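Local coordinates for aminofutalosine deaminase (PDB 7LKK), which deaminates aminofutalosine in the menaquinone pathway of Helicobacter pylori, and is held here with an iron(III) ion and the inhibitor methylthio-coformycin, at residues A[76-81]-A[270-275]; A[156-161]-A[219-224]; A[189-194]-A[209-214]. All coordinates share one frame; numbering follows the deposited sequence.

Contact 1 of 3, residues A[76-81]-A[270-275]; sequences INAHTH and HTLFVH. With FE (Fe (III) ion), chain E; MCF ((8R)-3-(5-S-methyl-5-thio-beta-D-ribofuranosyl)-3,6,7,8-tetrahydroimidazo[4,5-d][1,3]diazepin-8-ol), chain J; EDO (1,2-ethanediol), chain H.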
# COMPACT_ATOMS: atom_id res chain seq x y z
N ILE A 76 4.82 -11.99 -14.35
CA ILE A 76 6.18 -12.44 -14.12
C ILE A 76 6.70 -11.71 -12.88
O ILE A 76 6.68 -10.47 -12.84
CB ILE A 76 7.09 -12.19 -15.33
CG1 ILE A 76 6.70 -13.09 -16.50
CG2 ILE A 76 8.55 -12.42 -14.96
CD1 ILE A 76 5.69 -12.47 -17.45
N ASN A 77 7.15 -12.46 -11.89
CA ASN A 77 7.74 -11.92 -10.67
C ASN A 77 9.23 -12.21 -10.74
O ASN A 77 9.67 -13.31 -10.40
CB ASN A 77 7.09 -12.52 -9.42
CG ASN A 77 7.52 -11.83 -8.14
OD1 ASN A 77 8.22 -10.82 -8.18
ND2 ASN A 77 7.11 -12.37 -7.00
N ALA A 78 10.01 -11.23 -11.19
CA ALA A 78 11.38 -11.46 -11.64
C ALA A 78 12.39 -11.55 -10.51
O ALA A 78 13.56 -11.84 -10.79
CB ALA A 78 11.80 -10.35 -12.60
N HIS A 79 12.00 -11.32 -9.26
CA HIS A 79 12.96 -11.31 -8.16
C HIS A 79 12.25 -11.64 -6.86
O HIS A 79 11.50 -10.81 -6.32
CB HIS A 79 13.65 -9.95 -8.06
CG HIS A 79 14.77 -9.90 -7.07
ND1 HIS A 79 16.05 -10.33 -7.38
CD2 HIS A 79 14.82 -9.48 -5.79
CE1 HIS A 79 16.83 -10.17 -6.32
NE2 HIS A 79 16.10 -9.66 -5.34
N THR A 80 12.47 -12.85 -6.35
CA THR A 80 11.97 -13.23 -5.04
C THR A 80 12.97 -14.16 -4.37
O THR A 80 13.81 -14.78 -5.03
CB THR A 80 10.59 -13.90 -5.13
OG1 THR A 80 10.08 -14.12 -3.81
CG2 THR A 80 10.69 -15.23 -5.85
N HIS A 81 12.88 -14.25 -3.04
CA HIS A 81 13.72 -15.12 -2.22
C HIS A 81 12.80 -16.08 -1.46
O HIS A 81 12.37 -15.78 -0.35
CB HIS A 81 14.59 -14.32 -1.25
CG HIS A 81 15.47 -13.31 -1.91
ND1 HIS A 81 16.83 -13.48 -2.03
CD2 HIS A 81 15.19 -12.10 -2.46
CE1 HIS A 81 17.35 -12.43 -2.64
NE2 HIS A 81 16.38 -11.58 -2.91
N HIS A 270 23.53 -10.38 -20.24
CA HIS A 270 22.10 -10.26 -19.92
C HIS A 270 22.00 -10.32 -18.40
O HIS A 270 21.93 -11.40 -17.81
CB HIS A 270 21.30 -11.37 -20.60
CG HIS A 270 19.83 -11.31 -20.35
ND1 HIS A 270 18.90 -11.34 -21.36
CD2 HIS A 270 19.12 -11.25 -19.19
CE1 HIS A 270 17.68 -11.29 -20.85
NE2 HIS A 270 17.79 -11.23 -19.53
N THR A 271 21.98 -9.16 -17.75
CA THR A 271 22.05 -9.07 -16.30
C THR A 271 20.91 -8.24 -15.75
O THR A 271 20.66 -7.12 -16.22
CB THR A 271 23.39 -8.47 -15.85
OG1 THR A 271 24.47 -9.30 -16.30
CG2 THR A 271 23.45 -8.37 -14.33
N LEU A 272 20.22 -8.78 -14.75
CA LEU A 272 19.20 -8.04 -14.01
C LEU A 272 19.86 -7.26 -12.88
O LEU A 272 20.62 -7.82 -12.08
CB LEU A 272 18.14 -8.99 -13.43
CG LEU A 272 17.05 -9.56 -14.34
CD1 LEU A 272 17.62 -10.49 -15.40
CD2 LEU A 272 16.01 -10.28 -13.50
N PHE A 273 19.58 -5.96 -12.82
CA PHE A 273 20.06 -5.09 -11.76
C PHE A 273 18.87 -4.72 -10.88
O PHE A 273 17.92 -4.09 -11.35
CB PHE A 273 20.72 -3.83 -12.32
CG PHE A 273 22.12 -4.05 -12.81
CD1 PHE A 273 22.35 -4.60 -14.05
CD2 PHE A 273 23.20 -3.71 -12.01
CE1 PHE A 273 23.64 -4.81 -14.50
CE2 PHE A 273 24.49 -3.91 -12.46
CZ PHE A 273 24.71 -4.46 -13.70
N VAL A 274 18.92 -5.12 -9.61
CA VAL A 274 17.80 -5.00 -8.68
C VAL A 274 18.00 -3.79 -7.78
O VAL A 274 19.13 -3.52 -7.34
CB VAL A 274 17.62 -6.29 -7.86
CG1 VAL A 274 16.37 -6.21 -6.99
CG2 VAL A 274 17.56 -7.50 -8.78
N HIS A 275 16.91 -3.07 -7.51
CA HIS A 275 16.81 -1.94 -6.58
C HIS A 275 17.29 -0.64 -7.23
O HIS A 275 16.48 0.08 -7.82
CB HIS A 275 17.57 -2.23 -5.28
CG HIS A 275 17.09 -3.47 -4.58
ND1 HIS A 275 15.78 -3.65 -4.22
CD2 HIS A 275 17.75 -4.59 -4.20
CE1 HIS A 275 15.65 -4.83 -3.63
NE2 HIS A 275 16.83 -5.42 -3.60
FE FE E . 16.67 -9.66 -3.36
O8 MCF J . 17.21 -8.25 -2.10
C8 MCF J . 16.76 -8.25 -0.77
C7 MCF J . 17.38 -7.13 0.06
N6 MCF J . 18.72 -6.83 -0.40
C5 MCF J . 19.67 -7.91 -0.57
N4 MCF J . 19.40 -9.33 -0.35
C10 MCF J . 18.22 -10.10 0.12
C9 MCF J . 16.94 -9.62 -0.08
N1 MCF J . 16.10 -10.50 0.42
C2 MCF J . 16.77 -11.53 0.92
N3 MCF J . 18.07 -11.28 0.72
C1S MCF J . 19.15 -12.22 1.17
C2S MCF J . 20.28 -12.41 0.13
O2S MCF J . 19.94 -13.37 -0.78
O4S MCF J . 19.75 -11.74 2.19
C4S MCF J . 21.24 -12.37 2.17
C3S MCF J . 21.44 -12.90 1.00
O3S MCF J . 21.40 -14.40 1.10
C5S MCF J . 22.26 -11.28 2.44
S5S MCF J . 23.71 -11.98 3.28
C6S MCF J . 25.12 -10.85 3.09
C1 EDO H . 25.99 -13.49 -20.21
O1 EDO H . 24.71 -13.03 -19.76
C2 EDO H . 25.82 -14.79 -20.98
O2 EDO H . 25.48 -15.84 -20.07
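Ala78 and Leu272 face each other across the interior of the barrel of this metal-dependent hydrolase, where strands 69-80 and 269-275 approach without being sheet neighbours. The evidence is in the backbone: even the closest CA atoms, those of His79 and Val274, lie 8.0 Å apart, and no hydrogen bond joins the two segments. Side chains therefore bridge the gap. Ala78 CB meets Leu272 CD2 at 4.3 Å, an apolar touch deep in the core to which Ile297 of strand 294-298 also contributes.

One residue on, His79 extends its ring inward, CG anti to the backbone N (chi1 -173°), and lays one face beneath the branches of Val274. Val274 CG1 stands 3.8 Å from the centroid of the His79 ring and only 10° off its normal, a CH-pi contact over the centre, while Val274 CG2 drops towards ND1 on the same face. Together with the bond from His79 NE2 to the iron atom FE (2.1 Å), this contact probably limits how the ring can turn.

Two positions further, His81 supplies its NE2 to the same iron at 2.0 Å, completing the His-X-His pair characteristic of the first barrel strand in the amidohydrolase superfamily. One face of the His81 ring is roofed by the inhibitor, with MCF N1 3.4 Å above the plane. His221 is a further iron ligand, and Asp328 completes the metal site.

The inhibitor's O8 hydroxyl also binds the iron. MCF O8 accepts an almost straight hydrogen bond from His275 NE2 (3.2 Å, 171°) at the edge of that ring. An oxygen gripped by metal and histidine together is consistent with O8 mimicking the hydroxyl of the tetrahedral species formed when metal-bound water attacks the substrate purine.

Contact 2 of 3, residues A[156-161]-A[219-224]; sequences FLEFLG and STHFLE. With FE (Fe (III) ion), chain E; MCF ((8R)-3-(5-S-methyl-5-thio-beta-D-ribofuranosyl)-3,6,7,8-tetrahydroimidazo[4,5-d][1,3]diazepin-8-ol), chain J.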
# COMPACT_ATOMS: atom_id res chain seq x y z
N PHE A 156 18.04 -18.37 -9.92
CA PHE A 156 19.35 -17.72 -9.89
C PHE A 156 20.09 -18.22 -8.66
O PHE A 156 19.79 -17.82 -7.53
CB PHE A 156 19.20 -16.20 -9.84
CG PHE A 156 18.56 -15.59 -11.06
CD1 PHE A 156 17.18 -15.56 -11.19
CD2 PHE A 156 19.34 -15.03 -12.05
CE1 PHE A 156 16.59 -14.99 -12.31
CE2 PHE A 156 18.76 -14.46 -13.17
CZ PHE A 156 17.38 -14.44 -13.30
N LEU A 157 21.05 -19.12 -8.86
CA LEU A 157 21.93 -19.53 -7.77
C LEU A 157 22.85 -18.36 -7.43
O LEU A 157 23.69 -17.97 -8.24
CB LEU A 157 22.74 -20.76 -8.16
CG LEU A 157 23.66 -21.28 -7.05
CD1 LEU A 157 22.86 -21.68 -5.82
CD2 LEU A 157 24.51 -22.45 -7.54
N GLU A 158 22.68 -17.81 -6.23
CA GLU A 158 23.32 -16.55 -5.85
C GLU A 158 24.58 -16.82 -5.05
O GLU A 158 24.56 -17.56 -4.06
CB GLU A 158 22.35 -15.69 -5.03
CG GLU A 158 22.97 -14.44 -4.47
CD GLU A 158 21.99 -13.64 -3.64
OE1 GLU A 158 21.64 -14.10 -2.53
OE2 GLU A 158 21.56 -12.56 -4.10
N PHE A 159 25.68 -16.20 -5.47
CA PHE A 159 26.97 -16.40 -4.82
C PHE A 159 27.20 -15.33 -3.76
O PHE A 159 26.95 -14.14 -4.00
CB PHE A 159 28.10 -16.37 -5.85
CG PHE A 159 29.46 -16.57 -5.26
CD1 PHE A 159 29.92 -17.84 -4.98
CD2 PHE A 159 30.26 -15.49 -4.96
CE1 PHE A 159 31.16 -18.04 -4.42
CE2 PHE A 159 31.51 -15.67 -4.39
CZ PHE A 159 31.96 -16.95 -4.13
N LEU A 160 27.67 -15.76 -2.60
CA LEU A 160 28.08 -14.88 -1.51
C LEU A 160 29.53 -15.19 -1.15
O LEU A 160 29.92 -16.36 -1.07
CB LEU A 160 27.20 -15.07 -0.27
CG LEU A 160 25.82 -14.41 -0.15
CD1 LEU A 160 25.97 -12.92 0.08
CD2 LEU A 160 24.93 -14.69 -1.35
N GLY A 161 30.33 -14.15 -0.94
CA GLY A 161 31.71 -14.36 -0.54
C GLY A 161 32.64 -13.18 -0.75
O GLY A 161 32.97 -12.84 -1.89
N SER A 219 22.00 -11.90 -12.35
CA SER A 219 21.22 -10.98 -11.53
C SER A 219 22.12 -10.49 -10.41
O SER A 219 23.05 -11.19 -10.00
CB SER A 219 19.96 -11.64 -10.98
OG SER A 219 19.16 -10.72 -10.26
N THR A 220 21.84 -9.29 -9.92
CA THR A 220 22.65 -8.71 -8.85
C THR A 220 21.87 -7.60 -8.17
O THR A 220 21.03 -6.94 -8.79
CB THR A 220 23.99 -8.18 -9.39
OG1 THR A 220 24.80 -7.73 -8.30
CG2 THR A 220 23.77 -7.04 -10.38
N HIS A 221 22.13 -7.42 -6.87
CA HIS A 221 21.63 -6.27 -6.13
C HIS A 221 22.61 -5.12 -6.31
O HIS A 221 23.82 -5.30 -6.14
CB HIS A 221 21.47 -6.61 -4.64
CG HIS A 221 20.56 -7.76 -4.38
ND1 HIS A 221 21.02 -9.04 -4.16
CD2 HIS A 221 19.21 -7.83 -4.30
CE1 HIS A 221 20.00 -9.85 -3.95
NE2 HIS A 221 18.88 -9.14 -4.03
N PHE A 222 22.10 -3.94 -6.64
CA PHE A 222 22.96 -2.81 -6.98
C PHE A 222 22.46 -1.55 -6.30
O PHE A 222 21.32 -1.14 -6.51
CB PHE A 222 23.02 -2.62 -8.50
CG PHE A 222 24.05 -1.62 -8.93
CD1 PHE A 222 25.39 -1.82 -8.63
CD2 PHE A 222 23.69 -0.49 -9.64
CE1 PHE A 222 26.34 -0.90 -9.02
CE2 PHE A 222 24.64 0.43 -10.04
CZ PHE A 222 25.97 0.22 -9.73
N LEU A 223 23.34 -0.93 -5.51
CA LEU A 223 23.13 0.40 -4.91
C LEU A 223 21.74 0.52 -4.29
O LEU A 223 20.93 1.38 -4.63
CB LEU A 223 23.39 1.50 -5.94
CG LEU A 223 24.83 1.49 -6.49
CD1 LEU A 223 25.14 2.72 -7.33
CD2 LEU A 223 25.84 1.35 -5.36
N GLU A 224 21.49 -0.39 -3.35
CA GLU A 224 20.22 -0.48 -2.64
C GLU A 224 20.14 0.44 -1.43
O GLU A 224 19.04 0.66 -0.90
CB GLU A 224 20.00 -1.94 -2.20
CG GLU A 224 18.65 -2.25 -1.61
CD GLU A 224 18.52 -3.71 -1.22
OE1 GLU A 224 19.52 -4.45 -1.36
OE2 GLU A 224 17.43 -4.12 -0.78
FE FE E . 16.67 -9.66 -3.36
O8 MCF J . 17.21 -8.25 -2.10
C8 MCF J . 16.76 -8.25 -0.77
C7 MCF J . 17.38 -7.13 0.06
N6 MCF J . 18.72 -6.83 -0.40
C5 MCF J . 19.67 -7.91 -0.57
N4 MCF J . 19.40 -9.33 -0.35
C10 MCF J . 18.22 -10.10 0.12
C9 MCF J . 16.94 -9.62 -0.08
N1 MCF J . 16.10 -10.50 0.42
C2 MCF J . 16.77 -11.53 0.92
N3 MCF J . 18.07 -11.28 0.72
C1S MCF J . 19.15 -12.22 1.17
C2S MCF J . 20.28 -12.41 0.13
O2S MCF J . 19.94 -13.37 -0.78
O4S MCF J . 19.75 -11.74 2.19
C4S MCF J . 21.24 -12.37 2.17
C3S MCF J . 21.44 -12.90 1.00
O3S MCF J . 21.40 -14.40 1.10
C5S MCF J . 22.26 -11.28 2.44
S5S MCF J . 23.71 -11.98 3.28
C6S MCF J . 25.12 -10.85 3.09
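The active site of this barrel enzyme lies at the C-terminal ends of its parallel strands, and strands 152-159 and 218-222 reach it from either side of strand 187-193. Deeper in the barrel, Ser219 CB rests obliquely against the ring of Phe156, 3.6 Å from its CD2.

Nearer the ligand, the Glu158 chain, stretched away from the backbone N (chi1 174°), carries its carboxylate to the His221 ring. The meeting is edge-on: Glu158 OE2 lies in the ring plane, 3.1 Å from His221 CE1, with the carboxylate turned 56° from that plane. No hydrogen bond forms between them; His221 ND1 is instead hydrogen-bonded to His194 O. His221 NE2 binds the iron at 2.4 Å, and MCF C5 sits 3.7 Å above one ring face.

The other carboxylate oxygen, Glu158 OE1, accepts a short bond of 2.5 Å from the ribose hydroxyl MCF O2S and a second from Asn138 ND2. At the far end of the bicyclic base, MCF N6 donates to Glu224 OE1 (2.7 Å, 163°).

Glu158 thus reads the sugar and Glu224 the seven-membered ring, with His221 between them on the metal. Iron binding would probably leave His221 CE1-H more positive, making its closeness to Glu158 OE2 mildly attractive.

Contact 3 of 3, residues A[189-194]-A[209-214]; sequences AALAVH and QLAKDS. With MCF ((8R)-3-(5-S-methyl-5-thio-beta-D-ribofuranosyl)-3,6,7,8-tetrahydroimidazo[4,5-d][1,3]diazepin-8-ol), chain J.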
# COMPACT_ATOMS: atom_id res chain seq x y z
N ALA A 189 18.18 -22.68 -15.28
CA ALA A 189 19.22 -22.39 -14.31
C ALA A 189 19.92 -21.09 -14.65
O ALA A 189 20.23 -20.82 -15.81
CB ALA A 189 20.24 -23.53 -14.24
N ALA A 190 20.15 -20.27 -13.63
CA ALA A 190 20.81 -18.98 -13.79
C ALA A 190 21.70 -18.74 -12.58
O ALA A 190 21.75 -19.54 -11.65
CB ALA A 190 19.78 -17.86 -13.97
N LEU A 191 22.43 -17.62 -12.61
CA LEU A 191 23.43 -17.31 -11.60
C LEU A 191 23.25 -15.88 -11.12
O LEU A 191 22.71 -15.02 -11.83
CB LEU A 191 24.85 -17.52 -12.14
CG LEU A 191 25.25 -18.98 -12.35
CD1 LEU A 191 26.33 -19.09 -13.41
CD2 LEU A 191 25.71 -19.59 -11.04
N ALA A 192 23.73 -15.61 -9.91
CA ALA A 192 23.61 -14.28 -9.33
C ALA A 192 24.85 -13.93 -8.53
O ALA A 192 25.41 -14.78 -7.83
CB ALA A 192 22.36 -14.17 -8.44
N VAL A 193 25.27 -12.68 -8.65
CA VAL A 193 26.25 -12.07 -7.76
C VAL A 193 25.48 -11.23 -6.75
O VAL A 193 24.67 -10.38 -7.15
CB VAL A 193 27.25 -11.21 -8.54
CG1 VAL A 193 28.25 -10.56 -7.59
CG2 VAL A 193 27.96 -12.04 -9.61
N HIS A 194 25.70 -11.48 -5.46
CA HIS A 194 24.82 -10.88 -4.46
C HIS A 194 24.85 -9.36 -4.52
O HIS A 194 23.82 -8.72 -4.79
CB HIS A 194 25.18 -11.35 -3.05
CG HIS A 194 24.34 -10.72 -1.99
ND1 HIS A 194 24.79 -9.69 -1.19
CD2 HIS A 194 23.05 -10.93 -1.63
CE1 HIS A 194 23.83 -9.31 -0.37
NE2 HIS A 194 22.76 -10.05 -0.62
N GLN A 209 31.93 -15.49 -15.58
CA GLN A 209 32.48 -16.35 -16.62
C GLN A 209 31.71 -17.67 -16.70
O GLN A 209 31.44 -18.17 -17.80
CB GLN A 209 33.96 -16.61 -16.37
CG GLN A 209 34.67 -17.30 -17.53
CD GLN A 209 34.66 -16.45 -18.79
OE1 GLN A 209 35.21 -15.35 -18.82
NE2 GLN A 209 34.02 -16.96 -19.83
N LEU A 210 31.36 -18.24 -15.55
CA LEU A 210 30.58 -19.47 -15.54
C LEU A 210 29.22 -19.27 -16.21
O LEU A 210 28.72 -20.16 -16.90
CB LEU A 210 30.39 -19.96 -14.10
CG LEU A 210 29.50 -21.19 -13.93
CD1 LEU A 210 30.18 -22.44 -14.48
CD2 LEU A 210 29.12 -21.38 -12.47
N ALA A 211 28.62 -18.10 -16.01
CA ALA A 211 27.35 -17.80 -16.67
C ALA A 211 27.52 -17.73 -18.18
O ALA A 211 26.68 -18.23 -18.93
CB ALA A 211 26.78 -16.49 -16.14
N LYS A 212 28.61 -17.11 -18.65
CA LYS A 212 28.87 -17.04 -20.08
C LYS A 212 29.11 -18.43 -20.66
O LYS A 212 28.58 -18.77 -21.73
CB LYS A 212 30.07 -16.14 -20.36
CG LYS A 212 29.85 -14.69 -20.00
CD LYS A 212 31.09 -13.86 -20.27
CE LYS A 212 30.88 -12.41 -19.90
NZ LYS A 212 32.06 -11.56 -20.20
N ASP A 213 29.90 -19.26 -19.97
CA ASP A 213 30.19 -20.60 -20.46
C ASP A 213 28.93 -21.46 -20.53
O ASP A 213 28.83 -22.34 -21.39
CB ASP A 213 31.24 -21.27 -19.58
CG ASP A 213 32.59 -20.59 -19.67
OD1 ASP A 213 32.79 -19.79 -20.61
OD2 ASP A 213 33.46 -20.86 -18.80
N SER A 214 27.97 -21.21 -19.65
CA SER A 214 26.73 -21.99 -19.61
C SER A 214 25.56 -21.24 -20.22
O SER A 214 24.43 -21.74 -20.16
CB SER A 214 26.41 -22.38 -18.17
OG SER A 214 26.17 -21.24 -17.37
O8 MCF J . 17.21 -8.25 -2.10
C8 MCF J . 16.76 -8.25 -0.77
C7 MCF J . 17.38 -7.13 0.06
N6 MCF J . 18.72 -6.83 -0.40
C5 MCF J . 19.67 -7.91 -0.57
N4 MCF J . 19.40 -9.33 -0.35
C10 MCF J . 18.22 -10.10 0.12
C9 MCF J . 16.94 -9.62 -0.08
N1 MCF J . 16.10 -10.50 0.42
C2 MCF J . 16.77 -11.53 0.92
N3 MCF J . 18.07 -11.28 0.72
C1S MCF J . 19.15 -12.22 1.17
C2S MCF J . 20.28 -12.41 0.13
O2S MCF J . 19.94 -13.37 -0.78
O4S MCF J . 19.75 -11.74 2.19
C4S MCF J . 21.24 -12.37 2.17
C3S MCF J . 21.44 -12.90 1.00
O3S MCF J . 21.40 -14.40 1.10
C5S MCF J . 22.26 -11.28 2.44
S5S MCF J . 23.71 -11.98 3.28
C6S MCF J . 25.12 -10.85 3.09
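Leu210 O is gripped by two donors from Ser214, the backbone N at 3.0 Å and the hydroxyl OG at 2.8 Å, which reach it from opposite faces of the carbonyl plane. It lies in the last turn of the helix in the beta-alpha-beta unit of strand 187-193, helix 201-213 and strand 218-222 in the TIM-barrel fold, and this contact joins the first strand to its covering helix. The bond from OG is bent, with a C=O...donor angle of 138°, and it forms because a chi1 of 63° folds the hydroxyl back over that turn. Ser214 OG is also hydrogen-bonded to Ser216 OG, just where the chain heads into strand 218-222.

Leu191 does the joining. It leaves the outer side of the strand and carries its CD1 into the angle between Leu210 and Ala211. There Leu191 CD1 touches Leu210 CD2 at 3.7 Å, the two leucine side chains crossing at about a right angle, and it meets Ala211 CB at 3.8 Å. The same methyl lies against the backbone of Ala211, close to its N and CA. Phe172 and Phe176 of helix 166-180 also pack on Leu191, while Leu218 of the next strand touches both Leu191 and Ala211.

The side-chain packing is apolar, and no hydrogen bond spans the two segments. Just past the C-terminal end of the strand, His194 enters the ligand pocket, its NE2 making a weak hydrogen bond to MCF N4. Tightest of all across strand and helix is the approach of Leu191 CD1 to the backbone N of Ala211, 3.6 Å.

How the contacts relate
From the N terminus, segment 76-81 comes first and waits longest for its partner: contact 1 closes only at 270-275, and the other two loops fall within its span. Contact 2 opens at 156-161 and closes at 219-224, enclosing contact 3, which runs from 189-194 to 209-214; the three therefore nest without crossing. Contact 3 ties a barrel strand to its outer helix, whereas contacts 1 and 2 bridge non-neighbouring strands on the inner side. Probable backbone hydrogen bonds link contact 1 to contact 2 (Leu272 O with Thr220 N, 2.9 Å) and contact 2 to contact 3 (Phe159 N with Ala192 O, 2.8 Å). Contacts 1 and 2 share the iron, and all three reach the inhibitor.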